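Side-chain contact in dTDP-4-dehydrorhamnose 3,5-epimerase (Bacillus anthracis str. Ames, PDB 3RYK), which epimerises dTDP-4-dehydro-6-deoxyglucose at two carbon centres, positions 3 and 5 of the sugar ring, a step of dTDP-L-rhamnose biosynthesis: residues 40-43 with 48-51. Sequence-based numbering, arbitrary orientation.
With TYD (thymidine-5'-diphosphate), chain D.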
loop_
_atom_site.group_PDB
_atom_site.type_symbol
_atom_site.label_atom_id
_atom_site.label_comp_id
_atom_site.label_asym_id
_atom_site.label_seq_id
_atom_site.Cartn_x
_atom_site.Cartn_y
_atom_site.Cartn_z
ATOM N N PRO A 40 -3.083 8.781 -9.722
ATOM C CA PRO A 40 -2.806 7.600 -10.514
ATOM C C PRO A 40 -3.914 7.386 -11.543
ATOM O O PRO A 40 -5.070 7.767 -11.303
ATOM C CB PRO A 40 -2.873 6.486 -9.475
ATOM C CG PRO A 40 -3.963 6.947 -8.564
ATOM C CD PRO A 40 -3.760 8.428 -8.460
ATOM N N ARG A 41 -3.561 6.796 -12.672
ATOM C CA ARG A 41 -4.520 6.505 -13.732
ATOM C C ARG A 41 -5.287 5.288 -13.251
ATOM O O ARG A 41 -4.691 4.264 -12.902
ATOM C CB ARG A 41 -3.778 6.215 -15.035
ATOM C CG ARG A 41 -4.602 5.832 -16.276
ATOM C CD ARG A 41 -5.590 6.901 -16.737
ATOM N NE ARG A 41 -6.039 6.645 -18.118
ATOM C CZ ARG A 41 -7.067 5.874 -18.487
ATOM N NH1 ARG A 41 -7.817 5.221 -17.599
ATOM N NH2 ARG A 41 -7.345 5.748 -19.786
ATOM N N LEU A 42 -6.608 5.411 -13.214
ATOM C CA LEU A 42 -7.465 4.343 -12.765
ATOM C C LEU A 42 -8.055 3.689 -14.009
ATOM O O LEU A 42 -8.245 4.363 -15.032
ATOM C CB LEU A 42 -8.573 4.962 -11.911
ATOM C CG LEU A 42 -9.287 4.127 -10.860
ATOM C CD1 LEU A 42 -8.581 4.417 -9.560
ATOM C CD2 LEU A 42 -10.721 4.539 -10.718
ATOM N N PHE A 43 -8.314 2.386 -13.923
ATOM C CA PHE A 43 -8.901 1.601 -15.012
ATOM C C PHE A 43 -10.098 0.851 -14.456
ATOM O O PHE A 43 -9.948 -0.224 -13.865
ATOM C CB PHE A 43 -7.905 0.626 -15.620
ATOM C CG PHE A 43 -6.760 1.291 -16.299
ATOM C CD1 PHE A 43 -6.869 1.690 -17.623
ATOM C CD2 PHE A 43 -5.572 1.524 -15.625
ATOM C CE1 PHE A 43 -5.810 2.307 -18.263
ATOM C CE2 PHE A 43 -4.515 2.139 -16.258
ATOM C CZ PHE A 43 -4.631 2.529 -17.582
ATOM N N GLY A 48 -15.323 -3.298 -10.773
ATOM C CA GLY A 48 -14.517 -2.523 -9.813
ATOM C C GLY A 48 -13.466 -1.721 -10.556
ATOM O O GLY A 48 -13.781 -1.050 -11.537
ATOM N N PHE A 49 -12.224 -1.744 -10.078
ATOM C CA PHE A 49 -11.149 -1.012 -10.760
ATOM C C PHE A 49 -9.777 -1.598 -10.460
ATOM O O PHE A 49 -9.615 -2.460 -9.582
ATOM C CB PHE A 49 -11.120 0.493 -10.417
ATOM C CG PHE A 49 -10.660 0.807 -9.007
ATOM C CD1 PHE A 49 -9.307 0.753 -8.682
ATOM C CD2 PHE A 49 -11.554 1.214 -8.037
ATOM C CE1 PHE A 49 -8.863 1.050 -7.383
ATOM C CE2 PHE A 49 -11.123 1.514 -6.755
ATOM C CZ PHE A 49 -9.774 1.427 -6.432
ATOM N N PHE A 50 -8.808 -1.135 -11.244
ATOM C CA PHE A 50 -7.418 -1.508 -11.129
ATOM C C PHE A 50 -6.581 -0.255 -11.261
ATOM O O PHE A 50 -6.922 0.659 -12.010
ATOM C CB PHE A 50 -6.957 -2.455 -12.235
ATOM C CG PHE A 50 -5.481 -2.723 -12.195
ATOM C CD1 PHE A 50 -4.971 -3.794 -11.489
ATOM C CD2 PHE A 50 -4.588 -1.865 -12.832
ATOM C CE1 PHE A 50 -3.604 -4.018 -11.439
ATOM C CE2 PHE A 50 -3.227 -2.084 -12.786
ATOM C CZ PHE A 50 -2.732 -3.152 -12.083
ATOM N N THR A 51 -5.483 -0.197 -10.520
ATOM C CA THR A 51 -4.587 0.941 -10.613
ATOM C C THR A 51 -3.198 0.577 -10.123
ATOM O O THR A 51 -3.055 -0.292 -9.249
ATOM C CB THR A 51 -5.085 2.177 -9.806
ATOM O OG1 THR A 51 -4.186 3.279 -9.992
ATOM C CG2 THR A 51 -5.180 1.886 -8.330
HETATM P PA TYD D . -6.548 -7.126 -16.087
HETATM O O1A TYD D . -5.541 -7.925 -16.887
HETATM O O2A TYD D . -6.943 -7.595 -14.703
HETATM O O3A TYD D . -7.861 -6.986 -17.005
HETATM P PB TYD D . -9.275 -7.717 -16.726
HETATM O O1B TYD D . -9.965 -6.815 -15.728
HETATM O O2B TYD D . -9.905 -7.693 -18.106
HETATM O O3B TYD D . -8.916 -9.106 -16.225
HETATM O "O5'" TYD D . -5.982 -5.619 -15.953
HETATM C "C5'" TYD D . -6.799 -4.452 -16.077
HETATM C "C4'" TYD D . -6.012 -3.361 -16.788
HETATM O "O4'" TYD D . -4.924 -2.976 -15.951
HETATM C "C3'" TYD D . -5.412 -3.819 -18.109
HETATM O "O3'" TYD D . -5.920 -3.004 -19.174
HETATM C "C2'" TYD D . -3.906 -3.669 -17.979
HETATM C "C1'" TYD D . -3.710 -2.864 -16.699
HETATM N N1 TYD D . -2.591 -3.319 -15.856
HETATM C C2 TYD D . -1.587 -2.468 -15.538
HETATM O O2 TYD D . -1.596 -1.180 -15.988
HETATM N N3 TYD D . -0.546 -2.849 -14.762
HETATM C C4 TYD D . -0.473 -4.101 -14.270
HETATM O O4 TYD D . 0.578 -4.453 -13.478
HETATM C C5 TYD D . -1.562 -5.050 -14.607
HETATM C C5M TYD D . -1.586 -6.473 -14.121
HETATM C C6 TYD D . -2.592 -4.588 -15.406
#
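F49 receives L42 on one face of its ring: L42 CD1 sits 4.1 Å from the F49 ring centroid, 21° off the normal, a CH-pi contact displaced toward F49 CD1 and CE1. With CG between the backbone N and the carbonyl carbon (chi1 71°), the F49 ring swings to where the branched leucine can lay this methyl over it. H132 meets this ring edge-to-face, and Y75 of the second subunit also packs on it, so a broad aromatic suits the interface. F50 and F43 form an antiparallel hydrogen-bonded pair: F43 N gives to F50 O at 2.9 Å, and F50 N to F43 O at 3.0 Å. Both rings project from the opposite face of the sheet to L42. The thymine lies over one face of the planar, apolar F50 ring, tilted against it and offset to the rim, with F50 CE2 3.2 Å from TYD C2. T51 sets OG1 anti to its backbone N (chi1 -177°); this beta-branched hydroxyl, a donor within a strand, gives to R41 O over 3.1 Å from above the carbonyl plane. P40 CB touches T51 OG1 at 3.5 Å, the side chains crossing at a slant. This is a beta hairpin whose second strand pairs with the other subunit and carries an aromatic platform for the base in the dTDP site.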